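Local atomic coordinates of peptidoglycan recognition protein 3 (Branchiostoma belcheri tsingtauense, PDB entry 4Z8I), a protein that recognises bacterial peptidoglycan and, as a zinc-dependent N-acetylmuramoyl-L-alanine amidase, probably cleaves the bond between its glycan strands and stem peptides. Residues Ser104-Gln109 against Asn137-Arg142; Asn112-His117 against Ser124-Asn129; Gly201-Gly206 against Pro211-Tyr216. All coordinates share one frame; numbering follows the deposited sequence.

Interaction 1 (Ser104-Gln109 against Asn137-Arg142)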
loop_
_atom_site.group_PDB
_atom_site.type_symbol
_atom_site.label_atom_id
_atom_site.label_comp_id
_atom_site.label_asym_id
_atom_site.label_seq_id
_atom_site.Cartn_x
_atom_site.Cartn_y
_atom_site.Cartn_z
ATOM N N SER A 104 -12.796 10.506 8.332
ATOM C CA SER A 104 -14.126 10.210 8.851
ATOM C C SER A 104 -14.985 9.525 7.794
ATOM O O SER A 104 -15.533 8.443 8.028
ATOM C CB SER A 104 -14.808 11.488 9.333
ATOM O OG SER A 104 -15.039 12.372 8.252
ATOM N N SER A 105 -15.090 10.154 6.628
ATOM C CA SER A 105 -15.884 9.604 5.532
ATOM C C SER A 105 -15.325 8.274 5.013
ATOM O O SER A 105 -16.079 7.374 4.635
ATOM C CB SER A 105 -16.020 10.621 4.396
ATOM O OG SER A 105 -14.759 11.137 4.017
ATOM N N CYS A 106 -14.005 8.145 4.995
ATOM C CA CYS A 106 -13.400 6.886 4.577
ATOM C C CYS A 106 -13.616 5.804 5.628
ATOM O O CYS A 106 -13.797 4.633 5.297
ATOM C CB CYS A 106 -11.918 7.068 4.262
ATOM S SG CYS A 106 -11.608 7.982 2.731
ATOM N N SER A 107 -13.571 6.177 6.874
ATOM C CA SER A 107 -13.855 5.252 7.927
ATOM C C SER A 107 -15.281 4.790 7.877
ATOM O O SER A 107 -15.557 3.642 8.078
ATOM C CB SER A 107 -13.524 5.870 9.259
ATOM O OG SER A 107 -12.159 6.091 9.321
ATOM N N LEU A 108 -16.187 5.703 7.602
ATOM C CA LEU A 108 -17.561 5.337 7.439
ATOM C C LEU A 108 -17.694 4.414 6.264
ATOM O O LEU A 108 -18.386 3.448 6.336
ATOM C CB LEU A 108 -18.447 6.553 7.237
ATOM C CG LEU A 108 -19.913 6.230 6.985
ATOM C CD1 LEU A 108 -20.172 5.492 5.710
ATOM C CD2 LEU A 108 -20.571 5.544 8.124
ATOM N N GLN A 109 -17.002 4.708 5.189
ATOM C CA GLN A 109 -17.113 3.914 3.999
ATOM C C GLN A 109 -16.642 2.499 4.225
ATOM O O GLN A 109 -17.247 1.585 3.778
ATOM C CB GLN A 109 -16.376 4.572 2.857
ATOM C CG GLN A 109 -16.778 4.068 1.497
ATOM C CD GLN A 109 -18.260 3.961 1.325
ATOM O OE1 GLN A 109 -18.989 4.827 1.693
ATOM N NE2 GLN A 109 -18.696 2.901 0.753
ATOM N N ASN A 137 -5.144 7.677 3.148
ATOM C CA ASN A 137 -4.916 6.764 4.263
ATOM C C ASN A 137 -5.086 5.294 3.894
ATOM O O ASN A 137 -5.776 4.960 2.928
ATOM C CB ASN A 137 -5.835 7.111 5.435
ATOM C CG ASN A 137 -5.397 8.363 6.168
ATOM O OD1 ASN A 137 -4.221 8.524 6.503
ATOM N ND2 ASN A 137 -6.346 9.260 6.424
ATOM N N VAL A 138 -4.446 4.423 4.668
ATOM C CA VAL A 138 -4.645 2.985 4.551
ATOM C C VAL A 138 -5.476 2.507 5.740
ATOM O O VAL A 138 -5.261 2.942 6.874
ATOM C CB VAL A 138 -3.303 2.231 4.523
ATOM C CG1 VAL A 138 -3.528 0.747 4.277
ATOM C CG2 VAL A 138 -2.401 2.806 3.451
ATOM N N TYR A 139 -6.433 1.623 5.476
ATOM C CA TYR A 139 -7.307 1.094 6.517
ATOM C C TYR A 139 -7.143 -0.417 6.656
ATOM O O TYR A 139 -6.989 -1.135 5.663
ATOM C CB TYR A 139 -8.766 1.475 6.237
ATOM C CG TYR A 139 -9.001 2.967 6.275
ATOM C CD1 TYR A 139 -8.695 3.764 5.181
ATOM C CD2 TYR A 139 -9.518 3.580 7.410
ATOM C CE1 TYR A 139 -8.895 5.130 5.214
ATOM C CE2 TYR A 139 -9.724 4.946 7.453
ATOM C CZ TYR A 139 -9.408 5.714 6.351
ATOM O OH TYR A 139 -9.607 7.072 6.380
ATOM N N GLU A 140 -7.173 -0.888 7.898
ATOM C CA GLU A 140 -6.903 -2.287 8.214
ATOM C C GLU A 140 -8.132 -3.161 8.023
ATOM O O GLU A 140 -9.159 -2.955 8.671
ATOM C CB GLU A 140 -6.408 -2.414 9.658
ATOM C CG GLU A 140 -5.999 -3.822 10.071
ATOM C CD GLU A 140 -5.721 -3.937 11.562
ATOM O OE1 GLU A 140 -6.289 -3.141 12.342
ATOM O OE2 GLU A 140 -4.935 -4.825 11.956
ATOM N N GLY A 141 -8.020 -4.134 7.126
ATOM C CA GLY A 141 -9.051 -5.140 6.958
ATOM C C GLY A 141 -8.666 -6.397 7.712
ATOM O O GLY A 141 -8.550 -6.378 8.939
ATOM N N ARG A 142 -8.456 -7.491 6.985
ATOM C CA ARG A 142 -8.041 -8.741 7.613
ATOM C C ARG A 142 -6.553 -8.730 7.946
ATOM O O ARG A 142 -6.058 -9.616 8.643
ATOM C CB ARG A 142 -8.396 -9.940 6.728
ATOM C CG ARG A 142 -9.880 -10.040 6.436
ATOM C CD ARG A 142 -10.262 -11.322 5.717
ATOM N NE ARG A 142 -11.711 -11.389 5.523
ATOM C CZ ARG A 142 -12.364 -12.462 5.091
ATOM N NH1 ARG A 142 -11.703 -13.575 4.805
ATOM N NH2 ARG A 142 -13.681 -12.421 4.949
#
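Ser107 and Tyr139 bring the backbones nearest, their CA atoms 7.9 Å apart, with Cys106 and Asn137 next at 8.5 Å, so side chains must bridge the gap between helix 103-120 and strand 138-140. One tyrosine does most of this. With CG anti to the carbonyl carbon of its own residue (chi1 -64°), Tyr139 sends its ring from the strand to the helix, where the phenol end meets two successive residues. Cys106 CB lies 3.5 Å from Tyr139 CZ and also approaches CE1 and the hydroxyl oxygen, while Ser107 OG stands 3.3 Å from Tyr139 CE2. Both come at the ring obliquely. The strand belongs to the mixed sheet of the amidase fold: backbone bonds tie Tyr139 to Leu131 and Val138 to Val67, while Val138 packs against helix 174-190. Cys106 is further tied through its SG to Cys100, a disulfide that fastens the start of the helix to the preceding loop. No hydrogen bond crosses the contact. The polar ends are occupied otherwise: Ser107 OG bonds to Gln103 O, one turn back, and Tyr139 OH bonds to Asp135 OD2. The chemistry therefore implies a small buried packing joint of helix on sheet, in which the hydroxyls are satisfied locally and ring and methylene contacts supply the adhesion.

Interaction 2 (Asn112-His117 against Ser124-Asn129)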
loop_
_atom_site.group_PDB
_atom_site.type_symbol
_atom_site.label_atom_id
_atom_site.label_comp_id
_atom_site.label_asym_id
_atom_site.label_seq_id
_atom_site.Cartn_x
_atom_site.Cartn_y
_atom_site.Cartn_z
ATOM N N ASN A 112 -19.290 0.619 6.128
ATOM C CA ASN A 112 -20.317 0.212 5.183
ATOM C C ASN A 112 -19.918 -1.039 4.420
ATOM O O ASN A 112 -20.711 -1.973 4.292
ATOM C CB ASN A 112 -20.599 1.322 4.166
ATOM C CG ASN A 112 -21.250 2.547 4.765
ATOM O OD1 ASN A 112 -21.217 3.610 4.147
ATOM N ND2 ASN A 112 -21.862 2.415 5.929
ATOM N N ILE A 113 -18.691 -1.049 3.905
ATOM C CA ILE A 113 -18.208 -2.193 3.142
ATOM C C ILE A 113 -18.174 -3.455 4.007
ATOM O O ILE A 113 -18.560 -4.541 3.564
ATOM C CB ILE A 113 -16.833 -1.912 2.506
ATOM C CG1 ILE A 113 -16.963 -0.811 1.451
ATOM C CG2 ILE A 113 -16.264 -3.169 1.871
ATOM C CD1 ILE A 113 -15.678 -0.501 0.715
ATOM N N GLN A 114 -17.737 -3.295 5.251
ATOM C CA GLN A 114 -17.703 -4.401 6.197
ATOM C C GLN A 114 -19.111 -4.927 6.444
ATOM O O GLN A 114 -19.346 -6.130 6.383
ATOM C CB GLN A 114 -17.062 -3.966 7.521
ATOM C CG GLN A 114 -16.915 -5.095 8.536
ATOM C CD GLN A 114 -16.282 -4.642 9.840
ATOM O OE1 GLN A 114 -16.790 -3.744 10.511
ATOM N NE2 GLN A 114 -15.168 -5.266 10.205
ATOM N N ASN A 115 -20.043 -4.019 6.716
ATOM C CA ASN A 115 -21.430 -4.405 6.943
ATOM C C ASN A 115 -22.033 -5.124 5.743
ATOM O O ASN A 115 -22.823 -6.048 5.898
ATOM C CB ASN A 115 -22.280 -3.186 7.313
ATOM C CG ASN A 115 -21.926 -2.624 8.673
ATOM O OD1 ASN A 115 -21.255 -3.276 9.477
ATOM N ND2 ASN A 115 -22.390 -1.412 8.946
ATOM N N TYR A 116 -21.651 -4.701 4.544
ATOM C CA TYR A 116 -22.119 -5.353 3.328
ATOM C C TYR A 116 -21.546 -6.759 3.194
ATOM O O TYR A 116 -22.258 -7.691 2.823
ATOM C CB TYR A 116 -21.773 -4.511 2.095
ATOM C CG TYR A 116 -22.004 -5.216 0.776
ATOM C CD1 TYR A 116 -23.242 -5.756 0.458
ATOM C CD2 TYR A 116 -20.984 -5.324 -0.160
ATOM C CE1 TYR A 116 -23.454 -6.392 -0.748
ATOM C CE2 TYR A 116 -21.186 -5.954 -1.366
ATOM C CZ TYR A 116 -22.422 -6.487 -1.656
ATOM O OH TYR A 116 -22.628 -7.121 -2.859
ATOM N N HIS A 117 -20.262 -6.916 3.497
ATOM C CA HIS A 117 -19.621 -8.224 3.388
ATOM C C HIS A 117 -20.109 -9.220 4.440
ATOM O O HIS A 117 -20.295 -10.400 4.147
ATOM C CB HIS A 117 -18.099 -8.089 3.462
ATOM C CG HIS A 117 -17.482 -7.554 2.210
ATOM N ND1 HIS A 117 -16.132 -7.307 2.095
ATOM C CD2 HIS A 117 -18.029 -7.221 1.017
ATOM C CE1 HIS A 117 -15.872 -6.845 0.885
ATOM N NE2 HIS A 117 -17.007 -6.784 0.210
ATOM N N SER A 124 -16.978 -13.572 7.222
ATOM C CA SER A 124 -16.600 -13.538 8.632
ATOM C C SER A 124 -16.047 -12.167 9.017
ATOM O O SER A 124 -15.968 -11.825 10.198
ATOM C CB SER A 124 -15.562 -14.619 8.937
ATOM O OG SER A 124 -16.046 -15.910 8.610
ATOM N N ASP A 125 -15.665 -11.392 8.005
ATOM C CA ASP A 125 -15.106 -10.059 8.190
ATOM C C ASP A 125 -15.086 -9.385 6.826
ATOM O O ASP A 125 -15.413 -10.019 5.825
ATOM C CB ASP A 125 -13.685 -10.153 8.756
ATOM C CG ASP A 125 -13.132 -8.805 9.191
ATOM O OD1 ASP A 125 -13.897 -7.817 9.216
ATOM O OD2 ASP A 125 -11.930 -8.737 9.517
ATOM N N ILE A 126 -14.718 -8.108 6.786
ATOM C CA ILE A 126 -14.540 -7.403 5.520
ATOM C C ILE A 126 -13.505 -8.154 4.677
ATOM O O ILE A 126 -12.474 -8.591 5.186
ATOM C CB ILE A 126 -14.144 -5.924 5.754
ATOM C CG1 ILE A 126 -14.096 -5.148 4.438
ATOM C CG2 ILE A 126 -12.825 -5.819 6.501
ATOM C CD1 ILE A 126 -13.919 -3.658 4.635
ATOM N N GLY A 127 -13.803 -8.331 3.393
ATOM C CA GLY A 127 -13.063 -9.256 2.550
ATOM C C GLY A 127 -11.605 -8.935 2.283
ATOM O O GLY A 127 -10.766 -9.836 2.209
ATOM N N TYR A 128 -11.297 -7.653 2.134
ATOM C CA TYR A 128 -9.956 -7.241 1.750
ATOM C C TYR A 128 -9.020 -7.197 2.953
ATOM O O TYR A 128 -9.462 -7.024 4.092
ATOM C CB TYR A 128 -9.999 -5.876 1.062
ATOM C CG TYR A 128 -11.134 -5.722 0.076
ATOM C CD1 TYR A 128 -11.061 -6.284 -1.192
ATOM C CD2 TYR A 128 -12.277 -5.006 0.411
ATOM C CE1 TYR A 128 -12.095 -6.143 -2.094
ATOM C CE2 TYR A 128 -13.315 -4.859 -0.486
ATOM C CZ TYR A 128 -13.218 -5.428 -1.736
ATOM O OH TYR A 128 -14.249 -5.285 -2.633
ATOM N N ASN A 129 -7.727 -7.369 2.695
ATOM C CA ASN A 129 -6.723 -7.269 3.743
ATOM C C ASN A 129 -6.505 -5.814 4.131
ATOM O O ASN A 129 -6.301 -5.496 5.302
ATOM C CB ASN A 129 -5.400 -7.888 3.285
ATOM C CG ASN A 129 -5.518 -9.370 2.997
ATOM O OD1 ASN A 129 -5.745 -9.776 1.856
ATOM N ND2 ASN A 129 -5.363 -10.189 4.032
#
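Gln114 and Ile126, their CA atoms 4.4 Å apart, mark the closest approach of helix 103-120 to the loop joining it to strand 130-132 in the alpha/beta amidase fold: Ser124-Ile126 come back against the helix, and Gly127-Asn129 then lead away from it to the strand. The two side chains cross at about a right angle, with CB to CB 3.9 Å between Gln114 and Ile126. Gln114 runs out extended, CG anti to the backbone N (chi1 -177°), which carries its amide past Ile126 to Asp125. There Gln114 NE2 donates to Asp125 OD1 at 3.0 Å, nearly along the acceptor's C-O direction and close to the plane of the donor amide. The same OD1 also accepts from Ile126 N, which comes from above the carboxylate plane, while OD2 pairs with Lys69 in a salt bridge. Beside this polar row, Ile113 CG2 meets Ile126 CD1 at 3.7 Å, and both isoleucines reach Leu131 of the sheet. Ile113 CG2 also nears the edge of the Tyr128 ring. His117 CE1 reaches that ring obliquely, 3.5 Å from Tyr128 CE2, with the ring planes 53° apart, neither stacked nor edge-to-face. Tyr128 also meets His93, a zinc ligand, so the packing extends to the metal site. At the neighbouring imidazole atom, Gly127 N donates to His117 ND1 over 2.9 Å with an N-H...N angle of 164°, the donor tilted somewhat from the ring plane.

Interaction 3 (Gly201-Gly206 against Pro211-Tyr216). With ZN (zinc ion), chain B.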
loop_
_atom_site.group_PDB
_atom_site.type_symbol
_atom_site.label_atom_id
_atom_site.label_comp_id
_atom_site.label_asym_id
_atom_site.label_seq_id
_atom_site.Cartn_x
_atom_site.Cartn_y
_atom_site.Cartn_z
ATOM N N GLY A 201 -3.916 -7.070 -11.056
ATOM C CA GLY A 201 -5.216 -6.447 -10.903
ATOM C C GLY A 201 -6.199 -7.583 -10.700
ATOM O O GLY A 201 -5.888 -8.726 -11.033
ATOM N N HIS A 202 -7.374 -7.292 -10.153
ATOM C CA HIS A 202 -8.367 -8.338 -9.910
ATOM C C HIS A 202 -8.766 -9.032 -11.212
ATOM O O HIS A 202 -8.948 -10.249 -11.245
ATOM C CB HIS A 202 -9.597 -7.757 -9.211
ATOM C CG HIS A 202 -10.573 -8.791 -8.741
ATOM N ND1 HIS A 202 -11.827 -8.469 -8.267
ATOM C CD2 HIS A 202 -10.478 -10.139 -8.660
ATOM C CE1 HIS A 202 -12.463 -9.573 -7.920
ATOM N NE2 HIS A 202 -11.666 -10.602 -8.150
ATOM N N ARG A 203 -8.881 -8.257 -12.287
ATOM C CA ARG A 203 -9.279 -8.797 -13.584
ATOM C C ARG A 203 -8.239 -9.759 -14.147
ATOM O O ARG A 203 -8.548 -10.581 -15.011
ATOM C CB ARG A 203 -9.528 -7.665 -14.585
ATOM C CG ARG A 203 -8.292 -6.828 -14.884
ATOM C CD ARG A 203 -8.557 -5.802 -15.974
ATOM N NE ARG A 203 -9.603 -4.855 -15.601
ATOM C CZ ARG A 203 -10.024 -3.866 -16.382
ATOM N NH1 ARG A 203 -9.486 -3.690 -17.581
ATOM N NH2 ARG A 203 -10.982 -3.050 -15.966
ATOM N N ASP A 204 -7.007 -9.648 -13.660
ATOM C CA ASP A 204 -5.923 -10.507 -14.125
ATOM C C ASP A 204 -6.083 -11.938 -13.615
ATOM O O ASP A 204 -5.567 -12.884 -14.212
ATOM C CB ASP A 204 -4.569 -9.950 -13.677
ATOM C CG ASP A 204 -4.160 -8.711 -14.450
ATOM O OD1 ASP A 204 -4.500 -8.610 -15.647
ATOM O OD2 ASP A 204 -3.486 -7.841 -13.859
ATOM N N VAL A 205 -6.812 -12.086 -12.513
ATOM C CA VAL A 205 -6.899 -13.360 -11.812
ATOM C C VAL A 205 -8.344 -13.864 -11.720
ATOM O O VAL A 205 -8.594 -14.996 -11.299
ATOM C CB VAL A 205 -6.293 -13.230 -10.398
ATOM C CG1 VAL A 205 -7.262 -12.507 -9.477
ATOM C CG2 VAL A 205 -5.915 -14.590 -9.837
ATOM N N GLY A 206 -9.290 -13.023 -12.126
ATOM C CA GLY A 206 -10.697 -13.387 -12.095
ATOM C C GLY A 206 -11.489 -12.787 -13.241
ATOM O O GLY A 206 -10.915 -12.246 -14.187
ATOM N N PRO A 211 -9.808 -3.791 -11.235
ATOM C CA PRO A 211 -10.084 -2.630 -10.386
ATOM C C PRO A 211 -10.478 -1.385 -11.171
ATOM O O PRO A 211 -10.125 -0.282 -10.756
ATOM C CB PRO A 211 -8.729 -2.385 -9.730
ATOM C CG PRO A 211 -7.760 -2.725 -10.813
ATOM C CD PRO A 211 -8.385 -3.846 -11.619
ATOM N N GLY A 212 -11.193 -1.550 -12.280
ATOM C CA GLY A 212 -11.546 -0.418 -13.119
ATOM C C GLY A 212 -10.464 -0.115 -14.138
ATOM O O GLY A 212 -9.281 -0.293 -13.858
ATOM N N ASN A 213 -10.871 0.351 -15.316
ATOM C CA ASN A 213 -9.946 0.589 -16.427
ATOM C C ASN A 213 -8.735 1.475 -16.122
ATOM O O ASN A 213 -7.598 1.062 -16.336
ATOM C CB ASN A 213 -10.696 1.150 -17.641
ATOM C CG ASN A 213 -11.516 0.096 -18.364
ATOM O OD1 ASN A 213 -11.198 -1.091 -18.328
ATOM N ND2 ASN A 213 -12.575 0.533 -19.034
ATOM N N LEU A 214 -8.978 2.690 -15.637
ATOM C CA LEU A 214 -7.898 3.663 -15.444
ATOM C C LEU A 214 -6.911 3.286 -14.334
ATOM O O LEU A 214 -5.697 3.447 -14.490
ATOM C CB LEU A 214 -8.463 5.067 -15.210
ATOM C CG LEU A 214 -9.213 5.703 -16.384
ATOM C CD1 LEU A 214 -9.265 7.213 -16.239
ATOM C CD2 LEU A 214 -8.567 5.326 -17.699
ATOM N N LEU A 215 -7.431 2.789 -13.217
ATOM C CA LEU A 215 -6.576 2.309 -12.140
ATOM C C LEU A 215 -5.750 1.114 -12.611
ATOM O O LEU A 215 -4.560 1.003 -12.297
ATOM C CB LEU A 215 -7.414 1.932 -10.917
ATOM C CG LEU A 215 -6.632 1.355 -9.739
ATOM C CD1 LEU A 215 -5.513 2.298 -9.337
ATOM C CD2 LEU A 215 -7.552 1.087 -8.562
ATOM N N TYR A 216 -6.386 0.228 -13.373
ATOM C CA TYR A 216 -5.704 -0.931 -13.940
ATOM C C TYR A 216 -4.603 -0.491 -14.896
ATOM O O TYR A 216 -3.563 -1.137 -14.989
ATOM C CB TYR A 216 -6.694 -1.847 -14.661
ATOM C CG TYR A 216 -6.071 -3.087 -15.259
ATOM C CD1 TYR A 216 -5.688 -4.151 -14.454
ATOM C CD2 TYR A 216 -5.878 -3.197 -16.628
ATOM C CE1 TYR A 216 -5.122 -5.286 -14.995
ATOM C CE2 TYR A 216 -5.312 -4.329 -17.178
ATOM C CZ TYR A 216 -4.939 -5.370 -16.358
ATOM O OH TYR A 216 -4.377 -6.498 -16.905
HETATM ZN ZN ZN B . -11.859 -6.830 -7.198
HETATM O O HOH W 1 -13.344 -7.151 -5.970
#
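Asn213 OD1 is gripped by both terminal nitrogens of Arg203, with NH1 at 3.2 Å and NH2 at 3.1 Å from that oxygen. Both donors keep it in the guanidinium plane, but they differ at the acceptor: NH1 lies in the carbonyl plane and NH2 above it, the amide and guanidinium planes standing 82° apart. NH2 also bonds to Ala209 O. A bend at chi3 (61°) lays the arginine over Tyr216: Arg203 CD sits 3.4 Å from the ring centroid, almost on the normal, a CH-pi contact. The guanidinium lies flat farther along, planes 24° apart, with Arg203 CZ 4.6 Å from the same centroid in an off-centre cation-pi contact. At the ring's edge Tyr216 OH donates to Asp204 OD1, a bond whose modelled 2.5 Å is doubtful at this resolution, while Asp204 OD2 accepts from Gly201 N at 2.9 Å. With Arg203 replaced by an alanine, one face of the Tyr216 ring would probably lose its cover and Asn213 OD1 both of its guanidinium donors. Next to the arginine, His202 ND1 binds the zinc ion at 2.0 Å, with His93, Cys210 and a water completing the amidase metal site. The contact thus joins the end of outermost strand 197-201, which runs beside His93-bearing strand 87-94, and the short helical turn after it, to the start of helix 213-218, with cis-Pro211 packed between.

Interactions 1 and 2 are both buried and share helix 103-120: its beginning rests on strand 138-140, its later turns on the loop leading to strand 130-132. Their segments also touch, Gly141 N probably bonding to Asn129 O and Arg142 NE to Ile126 O, so sheet and loop are stitched together beneath one helix. Their chemistry differs: interaction 1 is packing without a crossing hydrogen bond, whereas interaction 2 mixes aliphatic contact with two. Interaction 3, only partly buried, uses other elements, lying about 20 Å from interaction 2 between centres, and relies on charged and aromatic groups. Zinc relates these two, with Tyr128 close to the metal and His202 bound to it.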